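Local coordinates for uncharacterized conserved protein YndB, AHSA1/START domain (Micromonospora chersina, PDB 6V04) that is of unknown function but belongs to the START/Bet v1-like proteins, carries an AHSA1-type domain and is involved in dynemicin biosynthesis, at residues 193-197 with 258-262; 165-170 with 202-208; 19-24 with 100-104. All blocks are in the same frame, centred on the assembly; numbering follows the deposited sequence.

Contact 1 of 3, residues 193-197 with 258-262; sequences GPRRF and LRHRF
Pro194 O is gripped end-on by the guanidinium of Arg261, both terminal nitrogens converging on this one carbonyl oxygen. The NH2 bond to Pro194 O is 2.8 Å long and the NH1 bond to the same oxygen 3.0 Å. The oxygen lies in the guanidinium plane, but the two donors see it differently: NH1 approaches in the carbonyl plane, on a lone pair, whereas NH2 stands above that plane. Neither bond is straight, as expected when one acceptor is shared in this way. A bend at chi3 (64°) brings the edge of the Arg261 guanidinium, with NH1 and NH2, to Pro194 O, while Gly193 N lies 3.7 Å above one face, offset toward the rim. A water extends the grip, accepting from Arg261 NH1 and donating to Gly193 O at 2.8 Å; the direct approach of NH1 to Gly193 O has too poor an angle to count as a bond. Arg261 NE is satisfied by a salt bridge to Asp190, so the buried charge has a carboxylate mate as well as its carbonyl partner.

Beside this polar cluster, Phe197 and Phe262 reach towards each other from opposite directions and form a T-shaped pair. The edge of Phe262 points at the face of Phe197, with CZ of Phe262 over the ring centre and the planes 67° apart. NH1 of Arg261 lies at the edge of the Phe197 ring, and CD2 of Leu258 approaches Phe197 CZ obliquely at 4.1 Å. Val188 and Ile151 also pack on Phe262. The long C-terminal helix 252-277 is thereby fastened to the start of strand 196-205 and the loop leading into it, joining helix to curved antiparallel sheet as in a helix-grip, START/Bet v1-like fold.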
loop_
_atom_site.group_PDB
_atom_site.type_symbol
_atom_site.label_atom_id
_atom_site.label_comp_id
_atom_site.label_asym_id
_atom_site.label_seq_id
_atom_site.Cartn_x
_atom_site.Cartn_y
_atom_site.Cartn_z
ATOM N N GLY A 193 -1.980 -20.710 -9.549
ATOM C CA GLY A 193 -2.092 -21.624 -8.436
ATOM C C GLY A 193 -0.917 -21.445 -7.496
ATOM O O GLY A 193 0.084 -20.806 -7.842
ATOM N N PRO A 194 -1.012 -21.987 -6.275
ATOM C CA PRO A 194 -2.141 -22.733 -5.703
ATOM C C PRO A 194 -3.371 -21.845 -5.484
ATOM O O PRO A 194 -3.212 -20.634 -5.431
ATOM C CB PRO A 194 -1.591 -23.234 -4.356
ATOM C CG PRO A 194 -0.103 -22.984 -4.391
ATOM C CD PRO A 194 0.098 -21.841 -5.318
ATOM N N ARG A 195 -4.557 -22.448 -5.374
ATOM C CA ARG A 195 -5.783 -21.732 -5.026
ATOM C C ARG A 195 -6.175 -21.888 -3.560
ATOM O O ARG A 195 -6.648 -20.933 -2.946
ATOM C CB ARG A 195 -6.920 -22.228 -5.917
ATOM C CG ARG A 195 -8.266 -21.627 -5.631
ATOM C CD ARG A 195 -9.211 -21.836 -6.813
ATOM N NE ARG A 195 -8.794 -21.085 -7.995
ATOM C CZ ARG A 195 -9.539 -20.939 -9.086
ATOM N NH1 ARG A 195 -10.742 -21.494 -9.149
ATOM N NH2 ARG A 195 -9.093 -20.242 -10.115
ATOM N N ARG A 196 -5.960 -23.063 -2.976
ATOM C CA ARG A 196 -6.395 -23.387 -1.621
ATOM C C ARG A 196 -5.194 -23.414 -0.687
ATOM O O ARG A 196 -4.232 -24.158 -0.926
ATOM C CB ARG A 196 -7.098 -24.747 -1.625
ATOM C CG ARG A 196 -7.487 -25.300 -0.275
ATOM C CD ARG A 196 -8.037 -26.726 -0.402
ATOM N NE ARG A 196 -9.170 -26.792 -1.316
ATOM C CZ ARG A 196 -10.444 -26.724 -0.953
ATOM N NH1 ARG A 196 -10.783 -26.565 0.326
ATOM N NH2 ARG A 196 -11.389 -26.804 -1.874
ATOM N N PHE A 197 -5.247 -22.612 0.373
ATOM C CA PHE A 197 -4.189 -22.542 1.364
ATOM C C PHE A 197 -4.726 -22.912 2.740
ATOM O O PHE A 197 -5.835 -22.512 3.113
ATOM C CB PHE A 197 -3.587 -21.131 1.409
ATOM C CG PHE A 197 -2.940 -20.726 0.125
ATOM C CD1 PHE A 197 -3.696 -20.217 -0.919
ATOM C CD2 PHE A 197 -1.579 -20.880 -0.055
ATOM C CE1 PHE A 197 -3.105 -19.860 -2.115
ATOM C CE2 PHE A 197 -0.982 -20.530 -1.248
ATOM C CZ PHE A 197 -1.745 -20.016 -2.284
ATOM N N LEU A 258 3.463 -15.058 -5.183
ATOM C CA LEU A 258 2.553 -15.222 -4.059
ATOM C C LEU A 258 2.181 -13.873 -3.463
ATOM O O LEU A 258 1.005 -13.611 -3.208
ATOM C CB LEU A 258 3.179 -16.115 -2.995
ATOM C CG LEU A 258 3.195 -17.605 -3.335
ATOM C CD1 LEU A 258 4.236 -18.314 -2.493
ATOM C CD2 LEU A 258 1.817 -18.238 -3.145
ATOM N N ARG A 259 3.171 -13.015 -3.209
ATOM C CA ARG A 259 2.889 -11.709 -2.611
ATOM C C ARG A 259 1.922 -10.919 -3.481
ATOM O O ARG A 259 0.937 -10.355 -2.985
ATOM C CB ARG A 259 4.195 -10.944 -2.404
ATOM C CG ARG A 259 4.037 -9.631 -1.656
ATOM C CD ARG A 259 3.717 -8.451 -2.543
ATOM N NE ARG A 259 3.720 -7.256 -1.692
ATOM C CZ ARG A 259 2.948 -6.193 -1.846
ATOM N NH1 ARG A 259 2.087 -6.068 -2.833
ATOM N NH2 ARG A 259 3.038 -5.208 -0.949
ATOM N N HIS A 260 2.174 -10.891 -4.789
ATOM C CA HIS A 260 1.314 -10.175 -5.725
ATOM C C HIS A 260 -0.109 -10.735 -5.714
ATOM O O HIS A 260 -1.089 -9.981 -5.637
ATOM C CB HIS A 260 1.954 -10.251 -7.112
ATOM C CG HIS A 260 1.407 -9.283 -8.109
ATOM N ND1 HIS A 260 2.197 -8.700 -9.074
ATOM C CD2 HIS A 260 0.155 -8.801 -8.301
ATOM C CE1 HIS A 260 1.453 -7.911 -9.830
ATOM N NE2 HIS A 260 0.212 -7.960 -9.386
ATOM N N ARG A 261 -0.246 -12.058 -5.776
ATOM C CA ARG A 261 -1.577 -12.657 -5.811
ATOM C C ARG A 261 -2.335 -12.412 -4.515
ATOM O O ARG A 261 -3.542 -12.132 -4.536
ATOM C CB ARG A 261 -1.470 -14.153 -6.073
ATOM C CG ARG A 261 -0.895 -14.508 -7.440
ATOM C CD ARG A 261 -0.716 -16.013 -7.577
ATOM N NE ARG A 261 -2.009 -16.697 -7.534
ATOM C CZ ARG A 261 -2.262 -17.833 -6.891
ATOM N NH1 ARG A 261 -1.312 -18.477 -6.220
ATOM N NH2 ARG A 261 -3.478 -18.348 -6.945
ATOM N N PHE A 262 -1.659 -12.551 -3.376
ATOM C CA PHE A 262 -2.324 -12.269 -2.111
ATOM C C PHE A 262 -2.654 -10.790 -1.976
ATOM O O PHE A 262 -3.693 -10.449 -1.399
ATOM C CB PHE A 262 -1.461 -12.750 -0.947
ATOM C CG PHE A 262 -1.655 -14.205 -0.605
ATOM C CD1 PHE A 262 -1.006 -15.197 -1.323
ATOM C CD2 PHE A 262 -2.470 -14.587 0.444
ATOM C CE1 PHE A 262 -1.169 -16.534 -0.995
ATOM C CE2 PHE A 262 -2.630 -15.922 0.780
ATOM C CZ PHE A 262 -1.985 -16.900 0.057
HETATM O O HOH W 1 1.460 -18.683 -6.675
#

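Contact 2 of 3, residues 165-170 with 202-208; sequences LREETV and WQLDRER
The guanidinium groups of Arg166 and Arg206 are turned nearly alike, their planes 13° apart, while the two side chains cross at a slant. The flat end of Arg206 is backed by the aliphatic part of Arg166, whose CG lies 3.6 Å above the centre of the guanidinium plane. Each arginine then takes a different glutamate. Arg206 meets Glu168 end-on, NH1 bonding OE1, and Arg206 NH2 bonding Glu168 OE2 at 2.7 Å, with carboxylate and guanidinium nearly coplanar and both oxygens met on their syn sides. Arg166 instead grips Glu207 side-on, NE and NH2 both closing on OE2, the NE bond to Glu207 OE2 being 2.6 Å and on the anti side; here the planes are 40° apart. With an alanine at Arg166, Glu207 would probably lose its mate and the Arg206 guanidinium its aliphatic backing, leaving it freer to turn.

Alongside, Glu167 slides past Trp202 and Leu204 in the opposite direction. Trp202 NE1 donates to Glu167 OE2 at 3.0 Å, nearly in the indole plane, and Leu204 CD2 rests 3.7 Å from Glu167 CD. The same methyl touches Glu167 N, which is buried without a partner. Val170 CG2 meets Trp202 CZ2 at 3.9 Å, and Leu165 CB packs on Leu204 CD1. Between backbones, Glu207 N donates to Leu165 O.

Two salt bridges to the turn 206-208 thus combine with apolar contacts to strand 196-205. The arginines lie side by side, and a glutamate on each probably offsets their like charges; the exposed setting of Glu168 and Arg206 suggests that solvent weakens their pair.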
loop_
_atom_site.group_PDB
_atom_site.type_symbol
_atom_site.label_atom_id
_atom_site.label_comp_id
_atom_site.label_asym_id
_atom_site.label_seq_id
_atom_site.Cartn_x
_atom_site.Cartn_y
_atom_site.Cartn_z
ATOM N N LEU A 165 -15.363 -7.765 12.137
ATOM C CA LEU A 165 -14.634 -8.682 12.999
ATOM C C LEU A 165 -15.565 -9.366 13.989
ATOM O O LEU A 165 -15.444 -9.210 15.214
ATOM C CB LEU A 165 -13.484 -7.961 13.715
ATOM C CG LEU A 165 -12.436 -7.389 12.755
ATOM C CD1 LEU A 165 -11.271 -6.782 13.533
ATOM C CD2 LEU A 165 -11.934 -8.472 11.786
ATOM N N ARG A 166 -16.498 -10.151 13.454
ATOM C CA ARG A 166 -17.406 -10.975 14.236
ATOM C C ARG A 166 -17.400 -12.371 13.644
ATOM O O ARG A 166 -17.260 -12.533 12.429
ATOM C CB ARG A 166 -18.823 -10.439 14.211
ATOM C CG ARG A 166 -18.980 -9.034 14.791
ATOM C CD ARG A 166 -20.351 -8.504 14.470
ATOM N NE ARG A 166 -20.589 -7.174 15.039
ATOM C CZ ARG A 166 -21.490 -6.322 14.573
ATOM N NH1 ARG A 166 -22.254 -6.656 13.539
ATOM N NH2 ARG A 166 -21.629 -5.132 15.145
ATOM N N GLU A 167 -17.567 -13.382 14.497
ATOM C CA GLU A 167 -17.572 -14.734 13.949
ATOM C C GLU A 167 -18.635 -14.863 12.874
ATOM O O GLU A 167 -18.429 -15.562 11.872
ATOM C CB GLU A 167 -17.788 -15.768 15.052
ATOM C CG GLU A 167 -16.517 -16.121 15.833
ATOM C CD GLU A 167 -15.420 -16.752 14.969
ATOM O OE1 GLU A 167 -15.670 -17.049 13.779
ATOM O OE2 GLU A 167 -14.298 -16.953 15.489
ATOM N N GLU A 168 -19.753 -14.162 13.037
ATOM C CA GLU A 168 -20.868 -14.258 12.111
ATOM C C GLU A 168 -20.764 -13.303 10.923
ATOM O O GLU A 168 -21.651 -13.332 10.062
ATOM C CB GLU A 168 -22.189 -14.025 12.858
ATOM C CG GLU A 168 -22.471 -12.593 13.306
ATOM C CD GLU A 168 -21.976 -12.280 14.707
ATOM O OE1 GLU A 168 -21.133 -13.033 15.247
ATOM O OE2 GLU A 168 -22.452 -11.272 15.277
ATOM N N THR A 169 -19.720 -12.463 10.837
ATOM C CA THR A 169 -19.528 -11.607 9.665
ATOM C C THR A 169 -18.243 -11.858 8.883
ATOM O O THR A 169 -18.135 -11.366 7.755
ATOM C CB THR A 169 -19.551 -10.114 10.047
ATOM O OG1 THR A 169 -18.498 -9.829 10.978
ATOM C CG2 THR A 169 -20.891 -9.728 10.658
ATOM N N VAL A 170 -17.257 -12.578 9.432
ATOM C CA VAL A 170 -15.986 -12.693 8.718
ATOM C C VAL A 170 -16.162 -13.370 7.365
ATOM O O VAL A 170 -15.473 -13.014 6.402
ATOM C CB VAL A 170 -14.932 -13.420 9.579
ATOM C CG1 VAL A 170 -14.415 -12.494 10.677
ATOM C CG2 VAL A 170 -15.480 -14.725 10.147
ATOM N N TRP A 202 -6.348 -19.516 14.022
ATOM C CA TRP A 202 -7.382 -18.482 13.998
ATOM C C TRP A 202 -7.654 -17.968 15.408
ATOM O O TRP A 202 -7.976 -18.755 16.303
ATOM C CB TRP A 202 -8.657 -19.066 13.394
ATOM C CG TRP A 202 -9.863 -18.161 13.357
ATOM C CD1 TRP A 202 -10.815 -18.023 14.325
ATOM C CD2 TRP A 202 -10.256 -17.303 12.281
ATOM N NE1 TRP A 202 -11.772 -17.114 13.923
ATOM C CE2 TRP A 202 -11.451 -16.660 12.672
ATOM C CE3 TRP A 202 -9.712 -17.005 11.031
ATOM C CZ2 TRP A 202 -12.113 -15.766 11.848
ATOM C CZ3 TRP A 202 -10.367 -16.109 10.218
ATOM C CH2 TRP A 202 -11.551 -15.497 10.626
ATOM N N GLN A 203 -7.523 -16.653 15.605
ATOM C CA GLN A 203 -7.803 -16.015 16.892
ATOM C C GLN A 203 -8.564 -14.722 16.627
ATOM O O GLN A 203 -7.990 -13.754 16.126
ATOM C CB GLN A 203 -6.519 -15.731 17.674
ATOM C CG GLN A 203 -5.714 -16.970 18.056
ATOM C CD GLN A 203 -6.451 -17.904 18.997
ATOM O OE1 GLN A 203 -7.339 -17.487 19.742
ATOM N NE2 GLN A 203 -6.082 -19.182 18.966
ATOM N N LEU A 204 -9.840 -14.696 16.986
ATOM C CA LEU A 204 -10.674 -13.519 16.764
ATOM C C LEU A 204 -11.023 -12.896 18.108
ATOM O O LEU A 204 -11.608 -13.561 18.969
ATOM C CB LEU A 204 -11.939 -13.888 15.991
ATOM C CG LEU A 204 -12.960 -12.764 15.795
ATOM C CD1 LEU A 204 -12.339 -11.586 15.064
ATOM C CD2 LEU A 204 -14.171 -13.278 15.033
ATOM N N ASP A 205 -10.641 -11.629 18.283
ATOM C CA ASP A 205 -11.063 -10.797 19.410
ATOM C C ASP A 205 -12.185 -9.918 18.864
ATOM O O ASP A 205 -11.930 -8.978 18.107
ATOM C CB ASP A 205 -9.884 -9.984 19.938
ATOM C CG ASP A 205 -10.200 -9.236 21.222
ATOM O OD1 ASP A 205 -11.279 -9.446 21.822
ATOM O OD2 ASP A 205 -9.341 -8.430 21.637
ATOM N N ARG A 206 -13.426 -10.264 19.213
ATOM C CA ARG A 206 -14.603 -9.689 18.567
ATOM C C ARG A 206 -14.541 -8.162 18.516
ATOM O O ARG A 206 -14.339 -7.501 19.537
ATOM C CB ARG A 206 -15.860 -10.149 19.306
ATOM C CG ARG A 206 -17.168 -9.675 18.695
ATOM C CD ARG A 206 -18.349 -10.234 19.407
ATOM N NE ARG A 206 -19.611 -9.775 18.835
ATOM C CZ ARG A 206 -20.314 -10.449 17.928
ATOM N NH1 ARG A 206 -19.893 -11.632 17.495
ATOM N NH2 ARG A 206 -21.448 -9.949 17.467
ATOM N N GLU A 207 -14.701 -7.617 17.300
ATOM C CA GLU A 207 -14.735 -6.171 17.011
ATOM C C GLU A 207 -13.462 -5.441 17.444
ATOM O O GLU A 207 -13.484 -4.225 17.685
ATOM C CB GLU A 207 -15.975 -5.509 17.622
ATOM C CG GLU A 207 -17.263 -5.998 16.956
ATOM C CD GLU A 207 -18.513 -5.265 17.388
ATOM O OE1 GLU A 207 -18.423 -4.254 18.133
ATOM O OE2 GLU A 207 -19.611 -5.726 16.998
ATOM N N ARG A 208 -12.341 -6.161 17.511
ATOM C CA ARG A 208 -11.055 -5.582 17.884
ATOM C C ARG A 208 -9.954 -6.002 16.912
ATOM O O ARG A 208 -9.338 -5.156 16.245
ATOM C CB ARG A 208 -10.671 -6.003 19.310
ATOM C CG ARG A 208 -11.658 -5.604 20.425
ATOM C CD ARG A 208 -11.626 -4.122 20.705
ATOM N NE ARG A 208 -12.508 -3.733 21.804
ATOM C CZ ARG A 208 -13.791 -3.412 21.671
ATOM N NH1 ARG A 208 -14.370 -3.428 20.475
ATOM N NH2 ARG A 208 -14.491 -3.051 22.740
#

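Contact 3 of 3, residues 19-24 with 100-104; sequences SVPAPV and AEATT
A chi1 of -67° places Thr103 OG1 beside its own backbone N and points the hydroxyl at Ala22 O, to which it donates at 2.6 Å in the carbonyl plane. The same torsion puts Thr103 CG2 anti to the backbone N, 4.0 Å from Val24 CG2. That valine crosses the threonine at about a right angle; its chi1 of 168° leaves CG2 anti to the carbonyl carbon, beside the backbone N, and this methyl of Val24 comes within 3.4 Å of Thr103 OG1. Val24 N is also near the hydroxyl, but at an angle too poor for a bond.

Behind the hydroxyl the backbones pair as antiparallel strands. Val20 and Thr103 form a hydrogen-bonded pair, with Val20 N to Thr103 O and Thr103 N to Val20 O each 2.8 Å; Ser19 and Thr104 follow as a non-hydrogen-bonded pair. Pro21 then centres an inverse gamma turn that takes the chain out of the sheet, and Pro23 is the N-cap of helix 24-32.

The contact thus ties the edge strand 14-20 to strand 103-110 just where the first helix starts. Val20, Ala22 and Thr103 pack on Val27 of that helix, Val20 also reaches Ala134 and Leu137 of helix 116-139, and Val24 touches Leu96 of strand 90-98.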
loop_
_atom_site.group_PDB
_atom_site.type_symbol
_atom_site.label_atom_id
_atom_site.label_comp_id
_atom_site.label_asym_id
_atom_site.label_seq_id
_atom_site.Cartn_x
_atom_site.Cartn_y
_atom_site.Cartn_z
ATOM N N SER A 19 17.652 16.470 0.160
ATOM C CA SER A 19 18.477 17.431 -0.554
ATOM C C SER A 19 19.403 16.664 -1.484
ATOM O O SER A 19 20.065 15.715 -1.052
ATOM C CB SER A 19 19.288 18.290 0.416
ATOM O OG SER A 19 20.225 19.087 -0.285
ATOM N N VAL A 20 19.430 17.052 -2.756
ATOM C CA VAL A 20 20.270 16.369 -3.741
ATOM C C VAL A 20 21.120 17.379 -4.502
ATOM O O VAL A 20 20.687 18.519 -4.729
ATOM C CB VAL A 20 19.432 15.534 -4.722
ATOM C CG1 VAL A 20 18.718 14.390 -4.002
ATOM C CG2 VAL A 20 18.449 16.409 -5.476
ATOM N N PRO A 21 22.328 17.014 -4.909
ATOM C CA PRO A 21 23.172 17.951 -5.657
ATOM C C PRO A 21 22.880 17.924 -7.145
ATOM O O PRO A 21 23.802 17.854 -7.962
ATOM C CB PRO A 21 24.587 17.446 -5.355
ATOM C CG PRO A 21 24.406 15.978 -5.197
ATOM C CD PRO A 21 23.039 15.765 -4.593
ATOM N N ALA A 22 21.602 17.946 -7.506
ATOM C CA ALA A 22 21.174 18.100 -8.881
ATOM C C ALA A 22 20.377 19.390 -9.021
ATOM O O ALA A 22 19.710 19.814 -8.070
ATOM C CB ALA A 22 20.313 16.919 -9.344
ATOM N N PRO A 23 20.438 20.046 -10.177
ATOM C CA PRO A 23 19.673 21.281 -10.361
ATOM C C PRO A 23 18.178 21.012 -10.436
ATOM O O PRO A 23 17.729 19.896 -10.715
ATOM C CB PRO A 23 20.210 21.839 -11.683
ATOM C CG PRO A 23 20.709 20.656 -12.414
ATOM C CD PRO A 23 21.228 19.706 -11.372
ATOM N N VAL A 24 17.403 22.073 -10.187
ATOM C CA VAL A 24 15.953 21.929 -10.071
ATOM C C VAL A 24 15.364 21.350 -11.350
ATOM O O VAL A 24 14.418 20.557 -11.310
ATOM C CB VAL A 24 15.308 23.282 -9.716
ATOM C CG1 VAL A 24 13.794 23.225 -9.885
ATOM C CG2 VAL A 24 15.657 23.672 -8.296
ATOM N N ALA A 100 21.822 26.992 -3.490
ATOM C CA ALA A 100 23.161 27.149 -4.042
ATOM C C ALA A 100 23.902 25.819 -4.068
ATOM O O ALA A 100 24.637 25.530 -5.019
ATOM C CB ALA A 100 23.944 28.186 -3.238
ATOM N N GLU A 101 23.719 24.996 -3.036
ATOM C CA GLU A 101 24.379 23.698 -2.963
ATOM C C GLU A 101 23.551 22.584 -3.594
ATOM O O GLU A 101 24.103 21.721 -4.286
ATOM C CB GLU A 101 24.684 23.341 -1.504
ATOM C CG GLU A 101 25.896 24.057 -0.922
ATOM C CD GLU A 101 26.171 23.668 0.522
ATOM O OE1 GLU A 101 25.980 22.482 0.868
ATOM O OE2 GLU A 101 26.574 24.549 1.311
ATOM N N ALA A 102 22.238 22.583 -3.377
ATOM C CA ALA A 102 21.425 21.429 -3.730
ATOM C C ALA A 102 19.986 21.853 -3.989
ATOM O O ALA A 102 19.568 22.971 -3.674
ATOM C CB ALA A 102 21.471 20.375 -2.621
ATOM N N THR A 103 19.233 20.932 -4.580
ATOM C CA THR A 103 17.788 21.030 -4.694
ATOM C C THR A 103 17.156 20.253 -3.552
ATOM O O THR A 103 17.596 19.150 -3.226
ATOM C CB THR A 103 17.295 20.464 -6.031
ATOM O OG1 THR A 103 17.765 21.290 -7.104
ATOM C CG2 THR A 103 15.764 20.413 -6.061
ATOM N N THR A 104 16.128 20.829 -2.931
ATOM C CA THR A 104 15.390 20.129 -1.894
ATOM C C THR A 104 14.018 19.748 -2.423
ATOM O O THR A 104 13.307 20.591 -2.980
ATOM C CB THR A 104 15.246 20.983 -0.636
ATOM O OG1 THR A 104 16.545 21.296 -0.116
ATOM C CG2 THR A 104 14.443 20.238 0.417
#

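How the contacts relate
Contact 1 is the buried one, contact 2 lies at the surface and contact 3 is partly buried. Contacts 1 and 2 share strand 196-205, using its start and its end, with centres about 23 Å apart and no touch between them; their segments alternate along the chain. Contact 3 belongs to the other seven-stranded sheet and lies across the chain's centre from both, its centre about 44 Å from that of contact 1. Chemistry follows place: contact 1 combines aromatic rings with an arginine bound to a backbone carbonyl, contact 2 adds two arginine-glutamate pairs to apolar contacts, and contact 3 rests on regular strand pairing plus one threonine hydroxyl.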